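Local atomic coordinates of hypothetical protein (Mus musculus, PDB entry 1VKB), a protein that probably acts as a gamma-glutamylamine cyclotransferase, an enzyme of the AIG2-like gamma-glutamyl cyclotransferase family. Residues F52-A57 with H73-E78; L66-K71 with A130-E135; G77-V82 with L105-L110; Q85-L90 with Q123-T128. All blocks are in the same frame, centred on the assembly; numbering follows the deposited sequence.

In the fold
All four contacts reach one mixed sheet or the loops leaving it. Interactions 1 and 2, centres about 11 Å apart, alternate along the chain and touch where Pro53 meets Leu66. Interactions 1 and 3 share Gly77 and Glu78 on strand 76-82, their centres about 13 Å apart. Helix 84-93 follows that strand and packs in interaction 4 on strand 121-129, the neighbour of strand 101-109 used in interaction 3. Interaction 2 lies nearer the periphery, and along the chain its segments enclose interactions 3 and 4. Together the contacts connect the strands of the mixed sheet to its covering helix and to the loops after strands 62-66 and 121-129 that meet in interaction 2.

Interaction 1 (F52-A57 with H73-E78); sequences FPLVIA and HCVTGE
An isolated antiparallel beta bridge pairs Phe52 with His73, just before strands 54-57 and 76-82 set out in different directions within the mixed sheet of this gamma-glutamyl cyclotransferase-like fold. The two residues form a hydrogen-bonded pair, with 5.5 Å between Phe52 CA and His73 CA. Its stronger bond runs from Phe52 N to His73 O at 3.0 Å with an N-H...O angle of 158°, although the donor sits well above the carbonyl plane, about 44° out of it. The return bond, His73 N to Phe52 O, is weak at 3.4 Å. Beyond the bridge the backbones separate and side chains take over. Val75 points toward the other segment and uses both methyl groups: CG2 rests 3.7 Å from Phe52 O and 3.9 Å from Leu54 CB, while CG1 meets Leu54 CD2 at 3.8 Å. The Leu54 branch gets there because its CG lies anti to the backbone N (chi1 171°), which sends the side chain across Val75 at about a right angle. Leu65 of strand 62-66 adds to the same apolar cluster, touching both Phe52 and Val75. Next to Val75, Cys74 turns the other way and forms a disulfide with Cys47 of strand 40-48, so this corner is also tied covalently to the sheet. The chemistry thus divides in two: a short polar bridge fixes the alignment of the segments at one point, and the buried methyl contacts of Val75 carry the join onward where no further backbone bonds cross between them.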
loop_
_atom_site.group_PDB
_atom_site.type_symbol
_atom_site.label_atom_id
_atom_site.label_comp_id
_atom_site.label_asym_id
_atom_site.label_seq_id
_atom_site.Cartn_x
_atom_site.Cartn_y
_atom_site.Cartn_z
ATOM N N PHE A 52 0.668 2.761 -11.977
ATOM C CA PHE A 52 0.926 3.957 -11.160
ATOM C C PHE A 52 2.415 3.985 -10.850
ATOM O O PHE A 52 3.003 2.906 -10.724
ATOM C CB PHE A 52 0.207 3.852 -9.812
ATOM C CG PHE A 52 -1.276 3.795 -9.930
ATOM C CD1 PHE A 52 -2.007 4.957 -9.994
ATOM C CD2 PHE A 52 -1.929 2.573 -10.035
ATOM C CE1 PHE A 52 -3.384 4.926 -10.135
ATOM C CE2 PHE A 52 -3.305 2.529 -10.163
ATOM C CZ PHE A 52 -4.042 3.707 -10.214
ATOM N N PRO A 53 3.019 5.169 -10.631
ATOM C CA PRO A 53 4.369 5.221 -10.077
ATOM C C PRO A 53 4.417 4.808 -8.625
ATOM O O PRO A 53 3.620 5.300 -7.810
ATOM C CB PRO A 53 4.772 6.711 -10.231
ATOM C CG PRO A 53 3.780 7.281 -11.163
ATOM C CD PRO A 53 2.501 6.526 -10.872
ATOM N N LEU A 54 5.374 3.944 -8.276
ATOM C CA LEU A 54 5.648 3.578 -6.894
ATOM C C LEU A 54 7.046 4.007 -6.593
ATOM O O LEU A 54 7.993 3.510 -7.230
ATOM C CB LEU A 54 5.508 2.071 -6.691
ATOM C CG LEU A 54 5.949 1.458 -5.385
ATOM C CD1 LEU A 54 5.179 2.152 -4.219
ATOM C CD2 LEU A 54 5.836 -0.072 -5.358
ATOM N N VAL A 55 7.184 4.933 -5.658
ATOM C CA VAL A 55 8.476 5.510 -5.349
ATOM C C VAL A 55 8.787 5.317 -3.863
ATOM O O VAL A 55 7.906 5.275 -3.028
ATOM C CB VAL A 55 8.557 7.031 -5.708
ATOM C CG1 VAL A 55 8.386 7.278 -7.208
ATOM C CG2 VAL A 55 7.530 7.870 -4.946
ATOM N N ILE A 56 10.076 5.238 -3.570
ATOM C CA ILE A 56 10.576 5.176 -2.208
ATOM C C ILE A 56 11.205 6.517 -1.940
ATOM O O ILE A 56 12.227 6.892 -2.561
ATOM C CB ILE A 56 11.585 4.030 -2.064
ATOM C CG1 ILE A 56 10.924 2.672 -2.329
ATOM C CG2 ILE A 56 12.125 4.026 -0.659
ATOM C CD1 ILE A 56 11.915 1.529 -2.424
ATOM N N ALA A 57 10.585 7.277 -1.052
ATOM C CA ALA A 57 10.871 8.700 -1.017
ATOM C C ALA A 57 10.768 9.311 0.365
ATOM O O ALA A 57 10.058 8.819 1.250
ATOM C CB ALA A 57 9.945 9.429 -1.988
ATOM N N HIS A 73 4.110 1.531 -13.581
ATOM C CA HIS A 73 3.870 0.107 -13.813
ATOM C C HIS A 73 2.686 -0.405 -13.031
ATOM O O HIS A 73 2.229 0.240 -12.101
ATOM C CB HIS A 73 5.105 -0.662 -13.378
ATOM C CG HIS A 73 6.355 -0.097 -13.950
ATOM N ND1 HIS A 73 6.782 -0.392 -15.227
ATOM C CD2 HIS A 73 7.221 0.825 -13.461
ATOM C CE1 HIS A 73 7.884 0.294 -15.487
ATOM N NE2 HIS A 73 8.165 1.049 -14.437
ATOM N N CYS A 74 2.193 -1.584 -13.382
ATOM C CA CYS A 74 1.223 -2.217 -12.529
ATOM C C CYS A 74 2.020 -2.603 -11.289
ATOM O O CYS A 74 3.178 -3.058 -11.402
ATOM C CB CYS A 74 0.549 -3.411 -13.208
ATOM S SG CYS A 74 1.273 -5.033 -12.954
ATOM N N VAL A 75 1.471 -2.320 -10.125
ATOM C CA VAL A 75 2.181 -2.490 -8.844
ATOM C C VAL A 75 1.637 -3.731 -8.131
ATOM O O VAL A 75 0.426 -3.901 -8.026
ATOM C CB VAL A 75 2.052 -1.241 -7.989
ATOM C CG1 VAL A 75 2.536 -1.459 -6.562
ATOM C CG2 VAL A 75 2.873 -0.094 -8.621
ATOM N N THR A 76 2.533 -4.595 -7.655
ATOM C CA THR A 76 2.149 -5.843 -7.007
ATOM C C THR A 76 1.923 -5.601 -5.519
ATOM O O THR A 76 2.469 -4.660 -4.914
ATOM C CB THR A 76 3.244 -6.965 -7.208
ATOM O OG1 THR A 76 4.472 -6.577 -6.591
ATOM C CG2 THR A 76 3.597 -7.150 -8.653
ATOM N N GLY A 77 1.141 -6.477 -4.908
ATOM C CA GLY A 77 0.860 -6.346 -3.491
ATOM C C GLY A 77 -0.042 -7.455 -3.050
ATOM O O GLY A 77 -0.175 -8.498 -3.715
ATOM N N GLU A 78 -0.628 -7.227 -1.889
ATOM C CA GLU A 78 -1.397 -8.246 -1.220
ATOM C C GLU A 78 -2.809 -7.738 -0.968
ATOM O O GLU A 78 -3.032 -6.595 -0.581
ATOM C CB GLU A 78 -0.737 -8.640 0.084
ATOM C CG GLU A 78 0.605 -9.340 -0.135
ATOM C CD GLU A 78 1.366 -9.555 1.130
ATOM O OE1 GLU A 78 1.022 -8.975 2.191
ATOM O OE2 GLU A 78 2.330 -10.300 1.034
#

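Interaction 2 (L66-K71 with A130-E135)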
loop_
_atom_site.group_PDB
_atom_site.type_symbol
_atom_site.label_atom_id
_atom_site.label_comp_id
_atom_site.label_asym_id
_atom_site.label_seq_id
_atom_site.Cartn_x
_atom_site.Cartn_y
_atom_site.Cartn_z
ATOM N N LEU A 66 1.912 6.889 -6.215
ATOM C CA LEU A 66 1.526 8.225 -6.637
ATOM C C LEU A 66 0.282 8.122 -7.498
ATOM O O LEU A 66 0.209 7.279 -8.385
ATOM C CB LEU A 66 2.639 8.936 -7.364
ATOM C CG LEU A 66 4.012 8.920 -6.759
ATOM C CD1 LEU A 66 4.973 9.759 -7.599
ATOM C CD2 LEU A 66 3.932 9.384 -5.319
ATOM N N TYR A 67 -0.679 9.009 -7.269
ATOM C CA TYR A 67 -1.940 8.934 -7.998
ATOM C C TYR A 67 -1.789 9.615 -9.366
ATOM O O TYR A 67 -2.234 10.746 -9.576
ATOM C CB TYR A 67 -3.120 9.487 -7.195
ATOM C CG TYR A 67 -4.391 9.072 -7.877
ATOM C CD1 TYR A 67 -4.843 7.763 -7.801
ATOM C CD2 TYR A 67 -5.043 9.945 -8.744
ATOM C CE1 TYR A 67 -5.960 7.347 -8.502
ATOM C CE2 TYR A 67 -6.170 9.537 -9.460
ATOM C CZ TYR A 67 -6.615 8.238 -9.341
ATOM O OH TYR A 67 -7.751 7.834 -10.039
ATOM N N LEU A 68 -1.136 8.896 -10.266
ATOM C CA LEU A 68 -0.909 9.282 -11.632
ATOM C C LEU A 68 -1.202 8.082 -12.525
ATOM O O LEU A 68 -0.270 7.408 -13.044
ATOM C CB LEU A 68 0.545 9.713 -11.803
ATOM C CG LEU A 68 0.877 11.040 -11.094
ATOM C CD1 LEU A 68 2.344 11.169 -10.880
ATOM C CD2 LEU A 68 0.345 12.208 -11.926
ATOM N N PRO A 69 -2.486 7.757 -12.659
ATOM C CA PRO A 69 -2.866 6.576 -13.403
ATOM C C PRO A 69 -2.317 6.604 -14.821
ATOM O O PRO A 69 -2.354 7.654 -15.482
ATOM C CB PRO A 69 -4.401 6.570 -13.339
ATOM C CG PRO A 69 -4.795 7.868 -12.813
ATOM C CD PRO A 69 -3.638 8.432 -12.056
ATOM N N GLY A 70 -1.746 5.473 -15.248
ATOM C CA GLY A 70 -1.220 5.308 -16.594
ATOM C C GLY A 70 0.244 5.670 -16.699
ATOM O O GLY A 70 0.785 5.544 -17.758
ATOM N N LYS A 71 0.868 6.116 -15.606
ATOM C CA LYS A 71 2.306 6.293 -15.527
ATOM C C LYS A 71 2.918 5.155 -14.708
ATOM O O LYS A 71 2.251 4.555 -13.861
ATOM C CB LYS A 71 2.645 7.636 -14.884
ATOM C CG LYS A 71 2.192 8.851 -15.712
ATOM C CD LYS A 71 2.745 8.783 -17.120
ATOM C CE LYS A 71 2.696 10.142 -17.820
ATOM N NZ LYS A 71 3.307 10.090 -19.203
ATOM N N ALA A 130 -1.708 12.056 -3.758
ATOM C CA ALA A 130 -1.671 13.228 -4.641
ATOM C C ALA A 130 -0.886 14.357 -3.955
ATOM O O ALA A 130 -0.746 15.459 -4.511
ATOM C CB ALA A 130 -3.051 13.701 -4.924
ATOM N N THR A 131 -0.348 14.113 -2.761
ATOM C CA THR A 131 0.334 15.217 -2.020
ATOM C C THR A 131 1.824 14.931 -1.848
ATOM O O THR A 131 2.419 15.363 -0.902
ATOM C CB THR A 131 -0.323 15.417 -0.639
ATOM O OG1 THR A 131 -0.397 14.153 0.062
ATOM C CG2 THR A 131 -1.753 15.899 -0.766
ATOM N N TYR A 132 2.396 14.154 -2.769
ATOM C CA TYR A 132 3.822 13.870 -2.822
ATOM C C TYR A 132 4.622 15.152 -3.092
ATOM O O TYR A 132 4.100 16.111 -3.664
ATOM C CB TYR A 132 4.110 12.830 -3.941
ATOM C CG TYR A 132 3.498 13.175 -5.298
ATOM C CD1 TYR A 132 2.202 12.755 -5.627
ATOM C CD2 TYR A 132 4.221 13.889 -6.262
ATOM C CE1 TYR A 132 1.647 13.046 -6.836
ATOM C CE2 TYR A 132 3.659 14.182 -7.465
ATOM C CZ TYR A 132 2.362 13.765 -7.747
ATOM O OH TYR A 132 1.805 14.063 -8.961
ATOM N N ALA A 133 5.894 15.160 -2.745
ATOM C CA ALA A 133 6.806 16.235 -3.163
ATOM C C ALA A 133 7.024 16.119 -4.676
ATOM O O ALA A 133 7.238 15.033 -5.205
ATOM C CB ALA A 133 8.115 16.120 -2.444
ATOM N N PRO A 134 6.965 17.230 -5.386
ATOM C CA PRO A 134 7.019 17.197 -6.858
ATOM C C PRO A 134 8.269 16.526 -7.421
ATOM O O PRO A 134 8.197 15.848 -8.458
ATOM C CB PRO A 134 6.931 18.679 -7.242
ATOM C CG PRO A 134 7.299 19.425 -5.972
ATOM C CD PRO A 134 6.832 18.603 -4.865
ATOM N N GLU A 135 9.407 16.691 -6.748
ATOM C CA GLU A 135 10.656 16.092 -7.239
ATOM C C GLU A 135 10.671 14.554 -7.155
ATOM O O GLU A 135 11.475 13.893 -7.790
ATOM C CB GLU A 135 11.855 16.728 -6.540
ATOM C CG GLU A 135 12.000 16.386 -5.070
ATOM C CD GLU A 135 11.288 17.316 -4.127
ATOM O OE1 GLU A 135 10.366 18.060 -4.523
ATOM O OE2 GLU A 135 11.648 17.280 -2.938
#
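Leu66 CD1 lies over one face of the Tyr132 ring, while Leu68 CD1 approaches the hydroxyl end of the same ring obliquely. A second flat group, the Tyr67 ring, carries Pro69 CD on one face, 3.8 Å above its plane and offset toward the rim. Two loops meet here, following the parallel neighbouring strands 62-66 and 121-129; the first contains an inverse gamma turn centred on Tyr67 and a type II beta turn from Leu68 to Lys71. Tyr132 holds its CG in the crowded position between the backbone N and the carbonyl carbon (chi1 51°), which brings the ring up to both leucines. Each of them crosses the tyrosine at about a right angle. Leu66 works at the near end, its CD2 methyl standing 3.7 Å from Tyr132 CB and 3.8 Å from Tyr132 CD1. Leu68 works at the far end, with CD1 4.1 Å from Tyr132 CZ. No hydrogen bond joins the segments, so the hold between them is van der Waals packing around one aromatic ring, to which Leu137 also contributes by touching both Leu68 and Tyr132. An alanine in place of Tyr132 would remove the ring and is likely to open a gap beside the leucines, leaving the Leu68 methyls without their partner in this loop. Backbone bonds keep segment 66-71 compact, with Leu68 N bonded to Leu66 O and Lys71 N to Leu68 O. At the outer end of the ring Tyr132 OH lies 3.5 Å from Leu68 CD1 and 3.8 Å from Leu68 CD2.

Interaction 3 (G77-V82 with L105-L110)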
loop_
_atom_site.group_PDB
_atom_site.type_symbol
_atom_site.label_atom_id
_atom_site.label_comp_id
_atom_site.label_asym_id
_atom_site.label_seq_id
_atom_site.Cartn_x
_atom_site.Cartn_y
_atom_site.Cartn_z
ATOM N N GLY A 77 1.141 -6.477 -4.908
ATOM C CA GLY A 77 0.860 -6.346 -3.491
ATOM C C GLY A 77 -0.042 -7.455 -3.050
ATOM O O GLY A 77 -0.175 -8.498 -3.715
ATOM N N GLU A 78 -0.628 -7.227 -1.889
ATOM C CA GLU A 78 -1.397 -8.246 -1.220
ATOM C C GLU A 78 -2.809 -7.738 -0.968
ATOM O O GLU A 78 -3.032 -6.595 -0.581
ATOM C CB GLU A 78 -0.737 -8.640 0.084
ATOM C CG GLU A 78 0.605 -9.340 -0.135
ATOM C CD GLU A 78 1.366 -9.555 1.130
ATOM O OE1 GLU A 78 1.022 -8.975 2.191
ATOM O OE2 GLU A 78 2.330 -10.300 1.034
ATOM N N ILE A 79 -3.748 -8.647 -1.143
ATOM C CA ILE A 79 -5.173 -8.391 -0.856
ATOM C C ILE A 79 -5.558 -8.923 0.510
ATOM O O ILE A 79 -5.312 -10.097 0.823
ATOM C CB ILE A 79 -6.039 -9.016 -1.935
ATOM C CG1 ILE A 79 -5.607 -8.525 -3.339
ATOM C CG2 ILE A 79 -7.502 -8.743 -1.669
ATOM C CD1 ILE A 79 -6.203 -9.345 -4.461
ATOM N N TYR A 80 -6.185 -8.055 1.314
ATOM C CA TYR A 80 -6.743 -8.449 2.620
ATOM C C TYR A 80 -8.201 -8.122 2.671
ATOM O O TYR A 80 -8.644 -7.176 2.036
ATOM C CB TYR A 80 -6.056 -7.689 3.785
ATOM C CG TYR A 80 -4.643 -8.141 3.987
ATOM C CD1 TYR A 80 -3.645 -7.703 3.137
ATOM C CD2 TYR A 80 -4.308 -8.993 5.022
ATOM C CE1 TYR A 80 -2.339 -8.128 3.288
ATOM C CE2 TYR A 80 -3.000 -9.445 5.175
ATOM C CZ TYR A 80 -2.026 -8.993 4.295
ATOM O OH TYR A 80 -0.727 -9.430 4.395
ATOM N N GLU A 81 -8.948 -8.880 3.457
ATOM C CA GLU A 81 -10.300 -8.475 3.824
ATOM C C GLU A 81 -10.228 -7.956 5.256
ATOM O O GLU A 81 -9.755 -8.686 6.146
ATOM C CB GLU A 81 -11.287 -9.638 3.667
ATOM C CG GLU A 81 -12.702 -9.170 3.829
ATOM C CD GLU A 81 -13.753 -10.230 3.535
ATOM O OE1 GLU A 81 -13.569 -11.387 3.943
ATOM O OE2 GLU A 81 -14.779 -9.888 2.918
ATOM N N VAL A 82 -10.671 -6.707 5.491
ATOM C CA VAL A 82 -10.553 -6.084 6.824
ATOM C C VAL A 82 -11.928 -5.641 7.327
ATOM O O VAL A 82 -12.876 -5.432 6.530
ATOM C CB VAL A 82 -9.574 -4.886 6.842
ATOM C CG1 VAL A 82 -8.213 -5.294 6.243
ATOM C CG2 VAL A 82 -10.107 -3.718 6.068
ATOM N N LEU A 105 -9.393 0.958 -6.132
ATOM C CA LEU A 105 -8.806 0.612 -7.414
ATOM C C LEU A 105 -9.099 -0.848 -7.771
ATOM O O LEU A 105 -9.291 -1.683 -6.898
ATOM C CB LEU A 105 -7.273 0.785 -7.372
ATOM C CG LEU A 105 -6.614 2.127 -7.076
ATOM C CD1 LEU A 105 -5.071 1.931 -7.067
ATOM C CD2 LEU A 105 -7.051 3.163 -8.127
ATOM N N GLN A 106 -9.090 -1.148 -9.061
ATOM C CA GLN A 106 -9.236 -2.520 -9.536
ATOM C C GLN A 106 -7.887 -3.210 -9.459
ATOM O O GLN A 106 -6.890 -2.696 -9.974
ATOM C CB GLN A 106 -9.716 -2.553 -10.977
ATOM C CG GLN A 106 -10.044 -3.907 -11.480
ATOM C CD GLN A 106 -10.474 -3.869 -12.953
ATOM O OE1 GLN A 106 -10.389 -2.819 -13.607
ATOM N NE2 GLN A 106 -10.912 -5.006 -13.476
ATOM N N VAL A 107 -7.903 -4.419 -8.885
ATOM C CA VAL A 107 -6.699 -5.240 -8.666
ATOM C C VAL A 107 -6.879 -6.588 -9.357
ATOM O O VAL A 107 -7.867 -7.289 -9.175
ATOM C CB VAL A 107 -6.403 -5.422 -7.163
ATOM C CG1 VAL A 107 -5.274 -6.403 -6.925
ATOM C CG2 VAL A 107 -6.133 -4.059 -6.476
ATOM N N GLN A 108 -5.969 -6.880 -10.258
ATOM C CA GLN A 108 -5.918 -8.174 -10.898
ATOM C C GLN A 108 -5.429 -9.217 -9.853
ATOM O O GLN A 108 -4.384 -9.033 -9.174
ATOM C CB GLN A 108 -4.978 -8.112 -12.098
ATOM C CG GLN A 108 -4.815 -9.463 -12.799
ATOM C CD GLN A 108 -3.722 -9.467 -13.854
ATOM O OE1 GLN A 108 -2.850 -8.589 -13.888
ATOM N NE2 GLN A 108 -3.766 -10.473 -14.718
ATOM N N VAL A 109 -6.176 -10.311 -9.733
ATOM C CA VAL A 109 -5.852 -11.367 -8.781
ATOM C C VAL A 109 -4.787 -12.278 -9.398
ATOM O O VAL A 109 -4.986 -12.836 -10.486
ATOM C CB VAL A 109 -7.095 -12.159 -8.430
ATOM C CG1 VAL A 109 -6.749 -13.371 -7.550
ATOM C CG2 VAL A 109 -8.118 -11.233 -7.759
ATOM N N LEU A 110 -3.657 -12.404 -8.733
ATOM C CA LEU A 110 -2.587 -13.307 -9.186
ATOM C C LEU A 110 -2.614 -14.639 -8.433
ATOM O O LEU A 110 -2.301 -15.666 -8.977
ATOM C CB LEU A 110 -1.250 -12.635 -8.991
ATOM C CG LEU A 110 -1.089 -11.318 -9.745
ATOM C CD1 LEU A 110 0.278 -10.748 -9.423
ATOM C CD2 LEU A 110 -1.292 -11.494 -11.238
#
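Ile79 reaches across to Val107 and Val109 with the end of its longer branch. Its CG1 stands anti to the carbonyl carbon (chi1 -54°) and the chain then runs on extended (chi2 166°), so that CD1 becomes the leading atom. That methyl meets Val107 CG1 at 3.9 Å, and Ile79 CG1 behind it lies 4.2 Å from the same valine atom. Val107 presents this branch because CG1 is the one set opposite its backbone N; the two side chains slide past each other in opposite directions. Val109 adds a looser touch, its CG2 4.3 Å from Ile79 CD1. The strands involved, 76-82 and 101-109, are not paired with each other: strand 40-48 pairs antiparallel with both. Ile79 and Val109 have the closest CA atoms here, 8.5 Å apart, and no hydrogen bond spans the two segments. The join is therefore made by methyl groups, with Ile79 and Val107 buried; Val122 packs on Ile79, and Phe17 and Cys124 on Val107. Glu78 and Tyr80, flanking Ile79, interact with each other along their own strand. Tyr80 OH donates to Glu78 OE1 at 2.9 Å; the carboxylate oxygen sits in the plane of the ring at its edge, whereas the hydroxyl meets it from above the carboxylate plane, 42° out. Glu78 OE1 also accepts a hydrogen bond from Arg24 N.

Interaction 4 (Q85-L90 with Q123-T128)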
loop_
_atom_site.group_PDB
_atom_site.type_symbol
_atom_site.label_atom_id
_atom_site.label_comp_id
_atom_site.label_asym_id
_atom_site.label_seq_id
_atom_site.Cartn_x
_atom_site.Cartn_y
_atom_site.Cartn_z
ATOM N N GLN A 85 -13.171 -1.363 11.774
ATOM C CA GLN A 85 -12.235 -0.855 12.808
ATOM C C GLN A 85 -10.832 -0.799 12.249
ATOM O O GLN A 85 -10.106 0.167 12.450
ATOM C CB GLN A 85 -12.238 -1.751 14.035
ATOM C CG GLN A 85 -11.298 -1.263 15.165
ATOM C CD GLN A 85 -11.243 -2.207 16.365
ATOM O OE1 GLN A 85 -11.889 -3.267 16.385
ATOM N NE2 GLN A 85 -10.453 -1.818 17.379
ATOM N N MET A 86 -10.416 -1.879 11.607
ATOM C CA MET A 86 -9.093 -1.948 10.990
ATOM C C MET A 86 -8.977 -0.916 9.867
ATOM O O MET A 86 -7.936 -0.285 9.715
ATOM C CB MET A 86 -8.843 -3.343 10.433
ATOM C CG MET A 86 -7.494 -3.498 9.705
ATOM S SD MET A 86 -6.018 -3.186 10.709
ATOM C CE MET A 86 -6.019 -4.630 11.754
ATOM N N LEU A 87 -10.011 -0.775 9.050
ATOM C CA LEU A 87 -9.972 0.255 7.988
ATOM C C LEU A 87 -9.750 1.659 8.560
ATOM O O LEU A 87 -8.910 2.465 8.041
ATOM C CB LEU A 87 -11.260 0.202 7.136
ATOM C CG LEU A 87 -11.274 1.006 5.851
ATOM C CD1 LEU A 87 -10.169 0.535 4.903
ATOM C CD2 LEU A 87 -12.676 0.867 5.211
ATOM N N ARG A 88 -10.500 1.990 9.607
ATOM C CA ARG A 88 -10.301 3.310 10.225
ATOM C C ARG A 88 -8.918 3.422 10.912
ATOM O O ARG A 88 -8.324 4.504 10.977
ATOM C CB ARG A 88 -11.393 3.597 11.216
ATOM C CG ARG A 88 -12.741 3.778 10.545
ATOM C CD ARG A 88 -13.898 3.981 11.482
ATOM N NE ARG A 88 -13.584 4.799 12.661
ATOM C CZ ARG A 88 -13.568 6.119 12.697
ATOM N NH1 ARG A 88 -13.828 6.843 11.623
ATOM N NH2 ARG A 88 -13.275 6.735 13.830
ATOM N N PHE A 89 -8.435 2.326 11.460
ATOM C CA PHE A 89 -7.071 2.334 12.090
ATOM C C PHE A 89 -6.023 2.646 11.010
ATOM O O PHE A 89 -5.143 3.487 11.224
ATOM C CB PHE A 89 -6.725 1.037 12.806
ATOM C CG PHE A 89 -5.259 0.948 13.102
ATOM C CD1 PHE A 89 -4.733 1.616 14.182
ATOM C CD2 PHE A 89 -4.408 0.336 12.213
ATOM C CE1 PHE A 89 -3.343 1.602 14.421
ATOM C CE2 PHE A 89 -3.054 0.328 12.433
ATOM C CZ PHE A 89 -2.528 0.967 13.537
ATOM N N LEU A 90 -6.117 1.965 9.865
ATOM C CA LEU A 90 -5.176 2.161 8.784
ATOM C C LEU A 90 -5.255 3.574 8.218
ATOM O O LEU A 90 -4.208 4.164 7.857
ATOM C CB LEU A 90 -5.338 1.093 7.705
ATOM C CG LEU A 90 -4.980 -0.333 8.095
ATOM C CD1 LEU A 90 -5.297 -1.359 7.020
ATOM C CD2 LEU A 90 -3.487 -0.453 8.546
ATOM N N GLN A 123 -12.143 -5.181 -6.558
ATOM C CA GLN A 123 -11.982 -3.765 -6.182
ATOM C C GLN A 123 -11.474 -3.695 -4.751
ATOM O O GLN A 123 -12.052 -4.308 -3.850
ATOM C CB GLN A 123 -13.310 -2.991 -6.264
ATOM C CG GLN A 123 -13.108 -1.468 -6.258
ATOM C CD GLN A 123 -12.782 -0.919 -7.669
ATOM O OE1 GLN A 123 -12.728 -1.676 -8.622
ATOM N NE2 GLN A 123 -12.605 0.387 -7.778
ATOM N N CYS A 124 -10.428 -2.888 -4.510
ATOM C CA CYS A 124 -9.797 -2.793 -3.213
ATOM C C CYS A 124 -9.511 -1.329 -2.911
ATOM O O CYS A 124 -9.171 -0.582 -3.815
ATOM C CB CYS A 124 -8.435 -3.465 -3.243
ATOM S SG CYS A 124 -8.447 -5.240 -3.558
ATOM N N PHE A 125 -9.628 -0.948 -1.660
ATOM C CA PHE A 125 -9.082 0.300 -1.219
ATOM C C PHE A 125 -7.523 0.210 -1.236
ATOM O O PHE A 125 -6.907 -0.778 -0.794
ATOM C CB PHE A 125 -9.529 0.661 0.187
ATOM C CG PHE A 125 -10.984 1.049 0.292
ATOM C CD1 PHE A 125 -11.538 2.033 -0.512
ATOM C CD2 PHE A 125 -11.811 0.398 1.212
ATOM C CE1 PHE A 125 -12.908 2.339 -0.418
ATOM C CE2 PHE A 125 -13.165 0.742 1.296
ATOM C CZ PHE A 125 -13.689 1.695 0.487
ATOM N N VAL A 126 -6.912 1.306 -1.651
ATOM C CA VAL A 126 -5.445 1.414 -1.707
ATOM C C VAL A 126 -5.082 2.798 -1.192
ATOM O O VAL A 126 -5.825 3.758 -1.461
ATOM C CB VAL A 126 -4.939 1.287 -3.171
ATOM C CG1 VAL A 126 -3.403 1.316 -3.208
ATOM C CG2 VAL A 126 -5.426 -0.009 -3.796
ATOM N N TYR A 127 -4.005 2.894 -0.416
ATOM C CA TYR A 127 -3.498 4.197 0.056
ATOM C C TYR A 127 -2.608 4.805 -1.050
ATOM O O TYR A 127 -1.500 4.338 -1.269
ATOM C CB TYR A 127 -2.775 4.034 1.406
ATOM C CG TYR A 127 -3.783 3.657 2.468
ATOM C CD1 TYR A 127 -4.668 4.624 2.971
ATOM C CD2 TYR A 127 -3.913 2.342 2.919
ATOM C CE1 TYR A 127 -5.637 4.289 3.901
ATOM C CE2 TYR A 127 -4.943 1.980 3.836
ATOM C CZ TYR A 127 -5.757 2.963 4.332
ATOM O OH TYR A 127 -6.739 2.646 5.231
ATOM N N THR A 128 -3.164 5.761 -1.814
ATOM C CA THR A 128 -2.420 6.473 -2.879
ATOM C C THR A 128 -2.077 7.858 -2.373
ATOM O O THR A 128 -2.523 8.250 -1.318
ATOM C CB THR A 128 -3.244 6.559 -4.155
ATOM O OG1 THR A 128 -4.457 7.282 -3.895
ATOM C CG2 THR A 128 -3.689 5.193 -4.573
#
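Leu87 and Phe125 cross at about a right angle, the leucine bringing both methyl groups to one side of the phenylalanine. CD2 lies 3.9 Å from Phe125 CE2 and CD1 4.0 Å from Phe125 CD2, an oblique approach to the ring. The Leu87 branches arrive there because CG is turned opposite the backbone N (chi1 -169°), bringing the end of the side chain nearer the strand. Tyr127 points its hydroxyl end at the helix between the two leucines: OH is 4.0 Å from Leu87 CD1 and only 3.2 Å from Leu90 CB, a tight fit against the base of that side chain. Here helix 84-93 covers the mixed sheet along strand 121-129, the local axes running nearly parallel (17°) with a closest approach of 11.4 Å. Ile16 of strand 14-18 touches both leucines, and Arg102 forms a cation-pi contact with Phe125. Tyr127 OH is hydrogen-bonded to OD1 of Asp91, the residue after Leu90 in the helix. A phenylalanine in place of Tyr127 would lack that hydroxyl and is likely to leave the Asp91 carboxylate without this partner and the ring less firmly fixed against Leu90.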